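Local coordinates for protein putative alkaline phosphatase (Pseudomonas fluorescens, PDB 4F1V) that binds phosphate with high affinity in the periplasm and probably delivers it to an ABC transporter for import into the cell, at residues A[35-40]-A[62-67]; A[43-48]-A[53-58]; A[266-271]-A[347-352]; A[296-301]-A[312-317]. All blocks are in the same frame, centred on the assembly; numbering follows the deposited sequence.

Contact 1. Residues A[35-40]-A[62-67]. With PI (hydrogenphosphate ion), chain B.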
loop_
_atom_site.group_PDB
_atom_site.type_symbol
_atom_site.label_atom_id
_atom_site.label_comp_id
_atom_site.label_asym_id
_atom_site.label_seq_id
_atom_site.Cartn_x
_atom_site.Cartn_y
_atom_site.Cartn_z
ATOM N N ASN A 35 8.187 9.455 0.537
ATOM C CA ASN A 35 8.296 10.598 1.457
ATOM C C ASN A 35 8.033 10.171 2.901
ATOM O O ASN A 35 8.678 10.677 3.821
ATOM C CB ASN A 35 7.355 11.704 1.028
ATOM C CG ASN A 35 7.870 12.469 -0.148
ATOM O OD1 ASN A 35 9.078 12.758 -0.224
ATOM N ND2 ASN A 35 6.983 12.818 -1.110
ATOM N N GLY A 36 7.062 9.270 3.116
ATOM C CA GLY A 36 6.784 8.820 4.475
ATOM C C GLY A 36 7.984 8.078 5.101
ATOM O O GLY A 36 8.341 8.320 6.263
ATOM N N LYS A 37 8.576 7.159 4.327
ATOM C CA LYS A 37 9.747 6.458 4.821
ATOM C C LYS A 37 10.888 7.441 5.142
ATOM O O LYS A 37 11.509 7.371 6.200
ATOM C CB LYS A 37 10.218 5.387 3.827
ATOM C CG LYS A 37 9.216 4.216 3.650
ATOM C CD LYS A 37 9.839 3.042 2.919
ATOM C CE LYS A 37 10.236 3.285 1.522
ATOM N NZ LYS A 37 10.974 2.146 0.917
ATOM N N ALA A 38 11.145 8.382 4.253
ATOM C CA ALA A 38 12.270 9.326 4.487
ATOM C C ALA A 38 11.956 10.195 5.729
ATOM O O ALA A 38 12.861 10.508 6.515
ATOM C CB ALA A 38 12.493 10.176 3.223
ATOM N N ALA A 39 10.706 10.622 5.861
ATOM C CA ALA A 39 10.305 11.432 7.015
ATOM C C ALA A 39 10.655 10.720 8.320
ATOM O O ALA A 39 11.243 11.281 9.244
ATOM C CB ALA A 39 8.810 11.726 6.947
ATOM N N PHE A 40 10.227 9.439 8.417
ATOM C CA PHE A 40 10.471 8.691 9.649
ATOM C C PHE A 40 11.971 8.425 9.851
ATOM O O PHE A 40 12.508 8.648 10.924
ATOM C CB PHE A 40 9.658 7.385 9.602
ATOM C CG PHE A 40 9.910 6.566 10.860
ATOM C CD1 PHE A 40 9.099 6.770 11.976
ATOM C CD2 PHE A 40 10.915 5.636 10.955
ATOM C CE1 PHE A 40 9.284 6.039 13.170
ATOM C CE2 PHE A 40 11.138 4.927 12.117
ATOM C CZ PHE A 40 10.316 5.132 13.204
ATOM N N SER A 62 3.113 3.447 4.865
ATOM C CA SER A 62 3.821 3.106 3.651
ATOM C C SER A 62 3.264 1.814 3.058
ATOM O O SER A 62 3.084 0.841 3.793
ATOM C CB SER A 62 5.312 2.913 3.941
ATOM O OG SER A 62 5.985 2.704 2.719
ATOM N N ASP A 63 3.043 1.779 1.750
ATOM C CA ASP A 63 2.788 0.547 1.023
ATOM C C ASP A 63 4.042 0.066 0.259
ATOM O O ASP A 63 3.959 -0.896 -0.526
ATOM C CB ASP A 63 1.483 0.531 0.148
ATOM C CG ASP A 63 0.811 1.915 0.083
ATOM O OD1 ASP A 63 -0.133 2.180 0.827
ATOM O OD2 ASP A 63 1.327 2.711 -0.737
ATOM N N SER A 64 5.170 0.713 0.516
ATOM C CA SER A 64 6.484 0.268 0.105
ATOM C C SER A 64 7.237 -0.298 1.316
ATOM O O SER A 64 7.367 0.381 2.350
ATOM C CB SER A 64 7.303 1.432 -0.477
ATOM O OG SER A 64 8.650 1.099 -0.658
ATOM N N LYS A 65 7.769 -1.505 1.224
ATOM C CA LYS A 65 8.580 -2.046 2.319
ATOM C C LYS A 65 9.855 -1.228 2.527
ATOM O O LYS A 65 10.444 -0.677 1.599
ATOM C CB LYS A 65 8.982 -3.482 2.034
ATOM C CG LYS A 65 7.804 -4.480 2.232
ATOM C CD LYS A 65 8.188 -5.924 2.329
ATOM C CE LYS A 65 8.971 -6.441 3.460
ATOM N NZ LYS A 65 8.845 -8.005 3.472
ATOM N N LEU A 66 10.281 -1.225 3.796
ATOM C CA LEU A 66 11.623 -0.740 4.107
ATOM C C LEU A 66 12.684 -1.646 3.422
ATOM O O LEU A 66 12.633 -2.867 3.565
ATOM C CB LEU A 66 11.808 -0.702 5.621
ATOM C CG LEU A 66 11.002 0.392 6.290
ATOM C CD1 LEU A 66 10.866 0.113 7.768
ATOM C CD2 LEU A 66 11.645 1.794 6.144
ATOM N N SER A 67 13.611 -1.023 2.689
ATOM C CA SER A 67 14.620 -1.782 2.000
ATOM C C SER A 67 15.715 -2.217 2.979
ATOM O O SER A 67 15.853 -1.729 4.091
ATOM C CB SER A 67 15.261 -0.933 0.900
ATOM O OG SER A 67 16.030 0.088 1.536
HETATM P P PI B . 1.327 5.729 -2.166
HETATM O O1 PI B . 2.765 5.520 -1.694
HETATM O O2 PI B . 0.936 7.208 -2.127
HETATM O O3 PI B . 1.134 5.134 -3.567
HETATM O O4 PI B . 0.379 4.990 -1.179
#

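Contact 2. Residues A[43-48]-A[53-58]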
loop_
_atom_site.group_PDB
_atom_site.type_symbol
_atom_site.label_atom_id
_atom_site.label_comp_id
_atom_site.label_asym_id
_atom_site.label_seq_id
_atom_site.Cartn_x
_atom_site.Cartn_y
_atom_site.Cartn_z
ATOM N N ASN A 43 13.845 11.578 10.649
ATOM C CA ASN A 43 13.145 12.538 11.470
ATOM C C ASN A 43 13.055 13.910 10.788
ATOM O O ASN A 43 13.453 14.920 11.353
ATOM C CB ASN A 43 13.730 12.647 12.888
ATOM C CG ASN A 43 12.823 13.466 13.802
ATOM O OD1 ASN A 43 11.600 13.408 13.635
ATOM N ND2 ASN A 43 13.402 14.153 14.753
ATOM N N ASP A 44 12.525 13.892 9.572
ATOM C CA ASP A 44 12.510 15.064 8.709
ATOM C C ASP A 44 11.074 15.447 8.359
ATOM O O ASP A 44 10.476 14.938 7.408
ATOM C CB ASP A 44 13.311 14.804 7.452
ATOM C CG ASP A 44 13.332 15.997 6.491
ATOM O OD1 ASP A 44 12.820 17.062 6.867
ATOM O OD2 ASP A 44 13.888 15.776 5.380
ATOM N N TYR A 45 10.540 16.377 9.160
ATOM C CA TYR A 45 9.148 16.791 8.973
ATOM C C TYR A 45 8.876 17.526 7.681
ATOM O O TYR A 45 7.744 17.583 7.208
ATOM C CB TYR A 45 8.720 17.675 10.177
ATOM C CG TYR A 45 7.235 17.929 10.280
ATOM C CD1 TYR A 45 6.655 19.085 9.748
ATOM C CD2 TYR A 45 6.388 17.023 10.891
ATOM C CE1 TYR A 45 5.319 19.332 9.807
ATOM C CE2 TYR A 45 5.025 17.230 10.970
ATOM C CZ TYR A 45 4.481 18.405 10.411
ATOM O OH TYR A 45 3.149 18.677 10.465
ATOM N N THR A 46 9.932 18.038 7.030
ATOM C CA THR A 46 9.729 18.702 5.755
ATOM C C THR A 46 9.222 17.776 4.639
ATOM O O THR A 46 8.656 18.208 3.663
ATOM C CB THR A 46 10.957 19.442 5.229
ATOM O OG1 THR A 46 11.953 18.539 4.732
ATOM C CG2 THR A 46 11.538 20.426 6.233
ATOM N N LYS A 47 9.389 16.446 4.851
ATOM C CA LYS A 47 8.834 15.434 3.943
ATOM C C LYS A 47 7.312 15.310 4.057
ATOM O O LYS A 47 6.659 14.816 3.130
ATOM C CB LYS A 47 9.548 14.111 4.172
ATOM C CG LYS A 47 11.045 14.043 3.964
ATOM C CD LYS A 47 11.368 14.208 2.488
ATOM C CE LYS A 47 12.734 14.835 2.251
ATOM N NZ LYS A 47 13.280 14.248 0.985
ATOM N N PHE A 48 6.796 15.753 5.191
ATOM C CA PHE A 48 5.337 15.876 5.408
ATOM C C PHE A 48 4.828 17.245 4.951
ATOM O O PHE A 48 3.837 17.317 4.226
ATOM C CB PHE A 48 4.951 15.644 6.852
ATOM C CG PHE A 48 5.073 14.225 7.380
ATOM C CD1 PHE A 48 5.276 13.107 6.570
ATOM C CD2 PHE A 48 4.914 14.001 8.751
ATOM C CE1 PHE A 48 5.373 11.845 7.092
ATOM C CE2 PHE A 48 4.992 12.741 9.276
ATOM C CZ PHE A 48 5.222 11.647 8.472
ATOM N N THR A 53 9.911 22.928 9.878
ATOM C CA THR A 53 10.971 22.221 10.574
ATOM C C THR A 53 10.822 22.207 12.121
ATOM O O THR A 53 11.616 21.597 12.779
ATOM C CB THR A 53 12.356 22.841 10.271
ATOM O OG1 THR A 53 12.291 24.275 10.552
ATOM C CG2 THR A 53 12.776 22.655 8.825
ATOM N N ASN A 54 9.723 22.725 12.657
ATOM C CA ASN A 54 9.540 22.863 14.115
ATOM C C ASN A 54 8.731 21.722 14.777
ATOM O O ASN A 54 8.244 21.852 15.900
ATOM C CB ASN A 54 8.909 24.190 14.531
ATOM C CG ASN A 54 7.506 24.364 14.056
ATOM O OD1 ASN A 54 6.999 23.666 13.203
ATOM N ND2 ASN A 54 6.897 25.480 14.525
ATOM N N LYS A 55 8.654 20.583 14.076
ATOM C CA LYS A 55 8.016 19.387 14.529
ATOM C C LYS A 55 8.896 18.151 14.238
ATOM O O LYS A 55 9.721 18.168 13.329
ATOM C CB LYS A 55 6.608 19.241 13.873
ATOM C CG LYS A 55 5.602 20.253 14.393
ATOM C CD LYS A 55 4.249 20.090 13.801
ATOM C CE LYS A 55 3.197 21.041 14.449
ATOM N NZ LYS A 55 1.900 20.835 13.735
ATOM N N ASN A 56 8.678 17.132 15.032
ATOM C CA ASN A 56 9.261 15.794 14.837
ATOM C C ASN A 56 8.258 14.892 14.097
ATOM O O ASN A 56 7.073 15.106 14.077
ATOM C CB ASN A 56 9.656 15.185 16.193
ATOM C CG ASN A 56 10.794 15.972 16.818
ATOM O OD1 ASN A 56 11.850 16.105 16.231
ATOM N ND2 ASN A 56 10.543 16.582 17.956
ATOM N N VAL A 57 8.834 13.815 13.508
ATOM C CA VAL A 57 8.054 12.770 12.854
ATOM C C VAL A 57 8.001 11.575 13.812
ATOM O O VAL A 57 9.047 11.132 14.295
ATOM C CB VAL A 57 8.685 12.337 11.531
ATOM C CG1 VAL A 57 7.964 11.128 10.922
ATOM C CG2 VAL A 57 8.697 13.497 10.554
ATOM N N HIS A 58 6.805 11.052 14.067
ATOM C CA HIS A 58 6.653 9.944 14.988
ATOM C C HIS A 58 6.326 8.624 14.325
ATOM O O HIS A 58 6.605 7.566 14.909
ATOM C CB HIS A 58 5.588 10.309 16.042
ATOM C CG HIS A 58 5.940 11.550 16.797
ATOM N ND1 HIS A 58 5.516 12.776 16.416
ATOM C CD2 HIS A 58 6.805 11.712 17.842
ATOM C CE1 HIS A 58 6.058 13.654 17.228
ATOM N NE2 HIS A 58 6.900 13.068 18.055
HETATM O O HOH W 1 11.761 17.192 11.743
HETATM O O HOH W 2 2.557 21.815 11.313
#

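Contact 3. Residues A[266-271]-A[347-352]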
loop_
_atom_site.group_PDB
_atom_site.type_symbol
_atom_site.label_atom_id
_atom_site.label_comp_id
_atom_site.label_asym_id
_atom_site.label_seq_id
_atom_site.Cartn_x
_atom_site.Cartn_y
_atom_site.Cartn_z
ATOM N N ASP A 266 11.480 -6.635 8.498
ATOM C CA ASP A 266 11.100 -7.093 7.164
ATOM C C ASP A 266 10.167 -8.322 7.230
ATOM O O ASP A 266 9.356 -8.522 6.333
ATOM C CB ASP A 266 12.361 -7.443 6.364
ATOM C CG ASP A 266 12.065 -7.824 4.922
ATOM O OD1 ASP A 266 12.131 -9.022 4.582
ATOM O OD2 ASP A 266 11.790 -6.890 4.142
ATOM N N ALA A 267 10.286 -9.157 8.283
ATOM C CA ALA A 267 9.502 -10.377 8.380
ATOM C C ALA A 267 8.046 -10.108 8.581
ATOM O O ALA A 267 7.212 -11.030 8.417
ATOM C CB ALA A 267 10.053 -11.238 9.467
ATOM N N TRP A 268 7.663 -8.903 9.006
ATOM C CA TRP A 268 6.299 -8.595 9.363
ATOM C C TRP A 268 5.398 -8.248 8.183
ATOM O O TRP A 268 4.197 -8.297 8.310
ATOM C CB TRP A 268 6.302 -7.424 10.357
ATOM C CG TRP A 268 6.604 -7.924 11.772
ATOM C CD1 TRP A 268 7.844 -8.105 12.340
ATOM C CD2 TRP A 268 5.663 -8.376 12.737
ATOM N NE1 TRP A 268 7.715 -8.637 13.592
ATOM C CE2 TRP A 268 6.407 -8.836 13.891
ATOM C CE3 TRP A 268 4.258 -8.455 12.798
ATOM C CZ2 TRP A 268 5.772 -9.318 15.044
ATOM C CZ3 TRP A 268 3.643 -8.971 13.934
ATOM C CH2 TRP A 268 4.404 -9.407 15.025
ATOM N N VAL A 269 5.998 -7.795 7.064
ATOM C CA VAL A 269 5.171 -7.349 5.906
ATOM C C VAL A 269 5.132 -8.460 4.873
ATOM O O VAL A 269 6.134 -8.725 4.187
ATOM C CB VAL A 269 5.713 -6.058 5.256
ATOM C CG1 VAL A 269 4.879 -5.725 4.019
ATOM C CG2 VAL A 269 5.693 -4.934 6.278
ATOM N N PRO A 270 3.986 -9.124 4.690
ATOM C CA PRO A 270 3.918 -10.147 3.641
ATOM C C PRO A 270 3.904 -9.468 2.287
ATOM O O PRO A 270 3.276 -8.425 2.114
ATOM C CB PRO A 270 2.541 -10.827 3.871
ATOM C CG PRO A 270 2.148 -10.399 5.286
ATOM C CD PRO A 270 2.725 -9.005 5.432
ATOM N N VAL A 271 4.570 -10.090 1.320
ATOM C CA VAL A 271 4.471 -9.665 -0.035
ATOM C C VAL A 271 4.042 -10.829 -0.913
ATOM O O VAL A 271 4.347 -11.992 -0.653
ATOM C CB VAL A 271 5.730 -8.996 -0.577
ATOM C CG1 VAL A 271 6.094 -7.779 0.253
ATOM C CG2 VAL A 271 6.897 -9.944 -0.692
ATOM N N ALA A 347 0.829 -9.291 20.624
ATOM C CA ALA A 347 1.730 -10.082 21.474
ATOM C C ALA A 347 3.163 -9.570 21.397
ATOM O O ALA A 347 3.907 -9.620 22.405
ATOM C CB ALA A 347 1.687 -11.555 21.093
ATOM N N SER A 348 3.576 -9.099 20.250
ATOM C CA SER A 348 4.932 -8.542 20.108
ATOM C C SER A 348 5.038 -7.079 20.556
ATOM O O SER A 348 5.980 -6.701 21.267
ATOM C CB SER A 348 5.456 -8.670 18.659
ATOM O OG SER A 348 5.753 -10.005 18.317
ATOM N N PHE A 349 4.114 -6.235 20.091
ATOM C CA PHE A 349 4.292 -4.796 20.169
ATOM C C PHE A 349 3.532 -4.133 21.306
ATOM O O PHE A 349 3.843 -2.971 21.631
ATOM C CB PHE A 349 4.014 -4.129 18.796
ATOM C CG PHE A 349 4.915 -4.696 17.747
ATOM C CD1 PHE A 349 4.431 -5.379 16.632
ATOM C CD2 PHE A 349 6.326 -4.588 17.845
ATOM C CE1 PHE A 349 5.236 -5.961 15.721
ATOM C CE2 PHE A 349 7.147 -5.172 16.908
ATOM C CZ PHE A 349 6.602 -5.838 15.805
ATOM N N LEU A 350 2.586 -4.813 21.925
ATOM C CA LEU A 350 1.882 -4.273 23.086
ATOM C C LEU A 350 2.222 -4.991 24.395
ATOM O O LEU A 350 2.519 -4.359 25.406
ATOM C CB LEU A 350 0.371 -4.243 22.928
ATOM C CG LEU A 350 -0.148 -3.139 22.031
ATOM C CD1 LEU A 350 -1.635 -3.363 21.728
ATOM C CD2 LEU A 350 0.057 -1.790 22.689
ATOM N N THR A 351 2.133 -6.324 24.404
ATOM C CA THR A 351 2.282 -7.080 25.651
ATOM C C THR A 351 3.625 -6.744 26.320
ATOM O O THR A 351 4.676 -6.912 25.752
ATOM C CB THR A 351 2.109 -8.569 25.374
ATOM O OG1 THR A 351 0.798 -8.737 24.774
ATOM C CG2 THR A 351 2.236 -9.391 26.608
ATOM N N ALA A 352 3.528 -6.245 27.588
ATOM C CA ALA A 352 4.656 -5.559 28.179
ATOM C C ALA A 352 5.948 -6.375 28.253
ATOM O O ALA A 352 7.033 -5.840 28.014
ATOM C CB ALA A 352 4.304 -4.970 29.535
#

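Contact 4. Residues A[296-301]-A[312-317]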
loop_
_atom_site.group_PDB
_atom_site.type_symbol
_atom_site.label_atom_id
_atom_site.label_comp_id
_atom_site.label_asym_id
_atom_site.label_seq_id
_atom_site.Cartn_x
_atom_site.Cartn_y
_atom_site.Cartn_z
ATOM N N LEU A 296 2.300 0.199 8.613
ATOM C CA LEU A 296 2.690 1.263 9.581
ATOM C C LEU A 296 4.184 1.117 9.896
ATOM O O LEU A 296 4.713 -0.001 9.980
ATOM C CB LEU A 296 1.952 1.059 10.902
ATOM C CG LEU A 296 0.416 0.943 10.885
ATOM C CD1 LEU A 296 -0.146 0.754 12.288
ATOM C CD2 LEU A 296 -0.219 2.101 10.193
ATOM N N ILE A 297 4.834 2.251 10.146
ATOM C CA ILE A 297 6.196 2.300 10.644
ATOM C C ILE A 297 6.194 3.232 11.864
ATOM O O ILE A 297 5.801 4.397 11.769
ATOM C CB ILE A 297 7.164 2.828 9.586
ATOM C CG1 ILE A 297 7.140 1.930 8.324
ATOM C CG2 ILE A 297 8.606 2.912 10.147
ATOM C CD1 ILE A 297 7.806 2.606 7.115
ATOM N N PHE A 298 6.592 2.672 13.026
ATOM C CA PHE A 298 6.638 3.361 14.316
ATOM C C PHE A 298 8.022 3.110 14.961
ATOM O O PHE A 298 8.798 2.282 14.501
ATOM C CB PHE A 298 5.532 2.855 15.256
ATOM C CG PHE A 298 4.159 3.468 15.025
ATOM C CD1 PHE A 298 3.336 3.070 13.974
ATOM C CD2 PHE A 298 3.725 4.498 15.850
ATOM C CE1 PHE A 298 2.085 3.680 13.780
ATOM C CE2 PHE A 298 2.505 5.109 15.634
ATOM C CZ PHE A 298 1.692 4.696 14.627
ATOM N N SER A 299 8.269 3.825 16.075
ATOM C CA SER A 299 9.376 3.448 16.988
ATOM C C SER A 299 8.862 2.576 18.105
ATOM O O SER A 299 7.741 2.771 18.600
ATOM C CB SER A 299 9.976 4.750 17.549
ATOM O OG SER A 299 11.159 4.428 18.310
ATOM N N GLN A 300 9.726 1.666 18.572
ATOM C CA GLN A 300 9.414 0.967 19.817
ATOM C C GLN A 300 9.434 1.937 21.020
ATOM O O GLN A 300 8.747 1.726 21.993
ATOM C CB GLN A 300 10.378 -0.159 20.085
ATOM C CG GLN A 300 10.032 -1.006 21.281
ATOM C CD GLN A 300 11.009 -2.130 21.575
ATOM O OE1 GLN A 300 11.930 -2.432 20.794
ATOM N NE2 GLN A 300 10.786 -2.782 22.699
ATOM N N CYS A 301 10.282 2.982 20.935
ATOM C CA CYS A 301 10.572 3.813 22.099
ATOM C C CYS A 301 10.431 5.308 21.727
ATOM O O CYS A 301 10.885 5.759 20.645
ATOM C CB CYS A 301 11.997 3.586 22.626
ATOM S SG CYS A 301 12.441 1.856 22.929
ATOM N N ARG A 312 0.883 3.534 22.205
ATOM C CA ARG A 312 0.307 2.252 22.647
ATOM C C ARG A 312 -1.210 2.269 22.486
ATOM O O ARG A 312 -1.799 1.260 22.040
ATOM C CB ARG A 312 0.685 1.953 24.130
ATOM C CG ARG A 312 2.147 1.625 24.326
ATOM C CD ARG A 312 2.514 1.337 25.760
ATOM N NE ARG A 312 1.720 0.250 26.308
ATOM C CZ ARG A 312 1.904 -1.041 26.086
ATOM N NH1 ARG A 312 2.990 -1.472 25.369
ATOM N NH2 ARG A 312 1.056 -1.978 26.528
ATOM N N ASP A 313 -1.891 3.336 22.884
ATOM C CA ASP A 313 -3.335 3.377 22.810
ATOM C C ASP A 313 -3.828 3.273 21.368
ATOM O O ASP A 313 -4.894 2.671 21.111
ATOM C CB ASP A 313 -3.847 4.651 23.477
ATOM C CG ASP A 313 -3.645 4.691 25.007
ATOM O OD1 ASP A 313 -3.414 3.598 25.582
ATOM O OD2 ASP A 313 -3.773 5.786 25.575
ATOM N N PHE A 314 -3.093 3.821 20.406
ATOM C CA PHE A 314 -3.454 3.623 18.999
ATOM C C PHE A 314 -3.344 2.162 18.578
ATOM O O PHE A 314 -4.257 1.597 17.944
ATOM C CB PHE A 314 -2.598 4.493 18.085
ATOM C CG PHE A 314 -2.812 4.185 16.611
ATOM C CD1 PHE A 314 -4.071 4.376 16.029
ATOM C CD2 PHE A 314 -1.786 3.666 15.830
ATOM C CE1 PHE A 314 -4.267 4.020 14.688
ATOM C CE2 PHE A 314 -2.002 3.276 14.524
ATOM C CZ PHE A 314 -3.266 3.438 13.951
ATOM N N PHE A 315 -2.244 1.479 18.930
ATOM C CA PHE A 315 -2.125 0.083 18.625
ATOM C C PHE A 315 -3.250 -0.736 19.280
ATOM O O PHE A 315 -3.759 -1.694 18.679
ATOM C CB PHE A 315 -0.738 -0.469 19.042
ATOM C CG PHE A 315 0.340 -0.275 17.981
ATOM C CD1 PHE A 315 0.901 -1.401 17.325
ATOM C CD2 PHE A 315 0.830 0.970 17.627
ATOM C CE1 PHE A 315 1.859 -1.269 16.388
ATOM C CE2 PHE A 315 1.774 1.120 16.628
ATOM C CZ PHE A 315 2.297 0.003 16.022
ATOM N N THR A 316 -3.627 -0.382 20.514
ATOM C CA THR A 316 -4.693 -1.081 21.236
ATOM C C THR A 316 -6.003 -1.011 20.440
ATOM O O THR A 316 -6.778 -1.969 20.435
ATOM C CB THR A 316 -4.839 -0.480 22.621
ATOM O OG1 THR A 316 -3.652 -0.837 23.347
ATOM C CG2 THR A 316 -6.028 -1.009 23.377
ATOM N N LYS A 317 -6.275 0.099 19.796
ATOM C CA LYS A 317 -7.444 0.242 18.917
ATOM C C LYS A 317 -7.290 -0.471 17.575
ATOM O O LYS A 317 -8.145 -1.282 17.176
ATOM C CB LYS A 317 -7.805 1.721 18.756
ATOM C CG LYS A 317 -9.074 1.873 17.936
ATOM C CD LYS A 317 -9.710 3.202 17.979
ATOM C CE LYS A 317 -11.176 3.217 17.567
ATOM N NZ LYS A 317 -11.691 4.609 17.639
#

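Contact 1. Residues A[35-40]-A[62-67]
K37 stands on a regular turn of helix 33-42, facing the chain from S62 to S67 where it leaves strand 59-62 and runs without regular structure toward helix 68-77. Its methylenes pass S62, CG lying 3.7 Å from S62 OG, and a bend at the third torsion (chi3 -65°) turns the ammonium group in against the loop. There NZ donates to S64 OG and K65 O, 3.0 Å each; the carbonyl is approached from above its plane, 41° out. E70 adds a salt bridge to the same nitrogen, and S64 OG is also hydrogen-bonded to E150. The lysine thus joins helix 33-42 to the turn that carries D63, in the phosphate cleft of a PstS-type binding protein: D63 OD2 comes within 2.5 Å of phosphate O4, so close that one of the two acid groups probably holds a proton and donates it to the other. Were K37 an alanine, E70 would probably lose its charged mate, and S64 OG and K65 O the donor that ties them to the helix. S62 OG donates to S64 O at 2.7 Å in the carbonyl plane, on a lone pair. The hydroxyl of S33 bonds both D63 N and the phosphate.

Contact 2. Residues A[43-48]-A[53-58]
N43 reaches across with its amide and engages two successive residues of the returning chain. Its OD1 accepts from V57 N at 2.8 Å in a nearly straight bond (174° at the hydrogen), the donor lying almost on the line of the C=O bond. ND2 gives a second bond to N56 OD1, the two amide planes only 24° apart, though N56 is modelled in two conformers and this bond is the less certain one. With an alanine here, V57 N is likely to be left without its side-chain acceptor and the returning chain less firmly fixed. Beside the amide, Y45 presents a ring face to K55: CB sits 3.8 Å from the ring centroid, 12° off the normal, a CH-pi contact, and the extended lysine chain continues along the ring, with CD 3.8 Å from CZ of Y45. V57 fills the inner side, CG2 against Y45 CA and CG1 3.7 Å from F48 CZ. T46 CG2 meets T53 CG2 at 3.6 Å nearer the surface.

Further out, one water ties the two chains together, donating to N43 O and K55 O and accepting from Y45 N. D44 sets the short 3-10 turn: its OD1 takes T46 OG1 at 2.7 Å and T46 N from the same face, the latter making an Asx turn. N43 itself, with positive phi, ends helix 33-42 in a Schellman motif. Together these close the long return of a beta-alpha-beta crossover, from strand 29-30 through helix 33-42 to strand 59-62, parallel strands of one sheet.

Contact 3. Residues A[266-271]-A[347-352]
W268 and F349 form a buried aromatic contact, an edge-to-face pair that joins the loop ahead of strand 272-273 to the end of helix 339-349. The phenyl ring brings its CE1-CZ edge over one face of the indole, with CE1 3.4 Å above the plane and set toward the rim. The centroid of F349 lies 4.7 Å from that of the six-membered indole ring, and the planes make 55°, well short of a strict T. The closest carbons are W268 CZ2 and F349 CE1, 3.5 Å apart. S348 approaches from another direction: its OG lies in the indole plane at the rim, 3.3 Å from W268 CZ2. The serine CB in turn sits over the centre of the F349 ring, 3.9 Å above it. A chi2 of 87° sets one indole face toward F349, and NE1 of W268 is hydrogen-bonded to R262 O. T344 and V345 of helix 339-349 add further contacts to the tryptophan, while F349 also packs on I86 and V88. The result is an aromatic and aliphatic layer uniting loop 266-271, helix 339-349 and strand 85-94, an edge strand of the five-stranded mixed sheet.

Contact 4. Residues A[296-301]-A[312-317]
F298 and F315 make the main aromatic contact between strand 291-299 and helix 305-318, whose short axes approach to 11.6 Å and run roughly antiparallel, at 146°. The phenyl of F315 stands edge-on to the face of F298, its CE2 3.6 Å above the F298 plane and over the ring centre. With centroids 5.0 Å apart and planes at 81°, this is a T-shaped pair. F314 relates differently to the same ring. The two planes are near parallel but slid apart, with centroids separated by 6.0 Å, so there is little overlap, and the nearest atoms are F298 CZ and F314 CD2, 3.8 Å apart. F314 swings its ring to this place with CG anti to the backbone N (chi1 172°), and the three phenylalanines make one cluster.

Aliphatic packing adds L296, whose CD1 meets the edge of the F314 ring 3.8 Å from CE2; the leucine is modelled in two conformers, so this touch holds for the one described.

The side-chain hydrogen bond of segment 296-301 lies where the strand ends: S299 OG donates to C301 O at 2.7 Å, and C301 is tied by a disulfide to C364.

Around the cluster, F298 stacks on W59 and touches V311, while F314 meets F25 and H318. Strand 291-299 runs between strands 59-62 and 85-94, bonded through I297 to A60 and through L296 and F298 to V88 and I86, and helix 305-318 packs against this part of the sheet.

Overall arrangement
From the N terminus, contact 1 closes the loop from helix 33-42 to the turn after strand 59-62. Contact 2 falls within that loop, and the two meet where A39 O probably takes a hydrogen bond from D44 N. Much later, contact 3 joins 266-271 to 347-352 and encloses contact 4, between strand 291-299 and helix 305-318; L350 O and R312 NH1 link this second pair. No loops cross, since contacts 1 and 2 are complete before 3 and 4 begin. In space, however, the two pairs meet: F40 packs against I297 and F298, and K65 reaches V269 and D266, tying the loop after strand 59-62 to the segment ahead of strand 272-273.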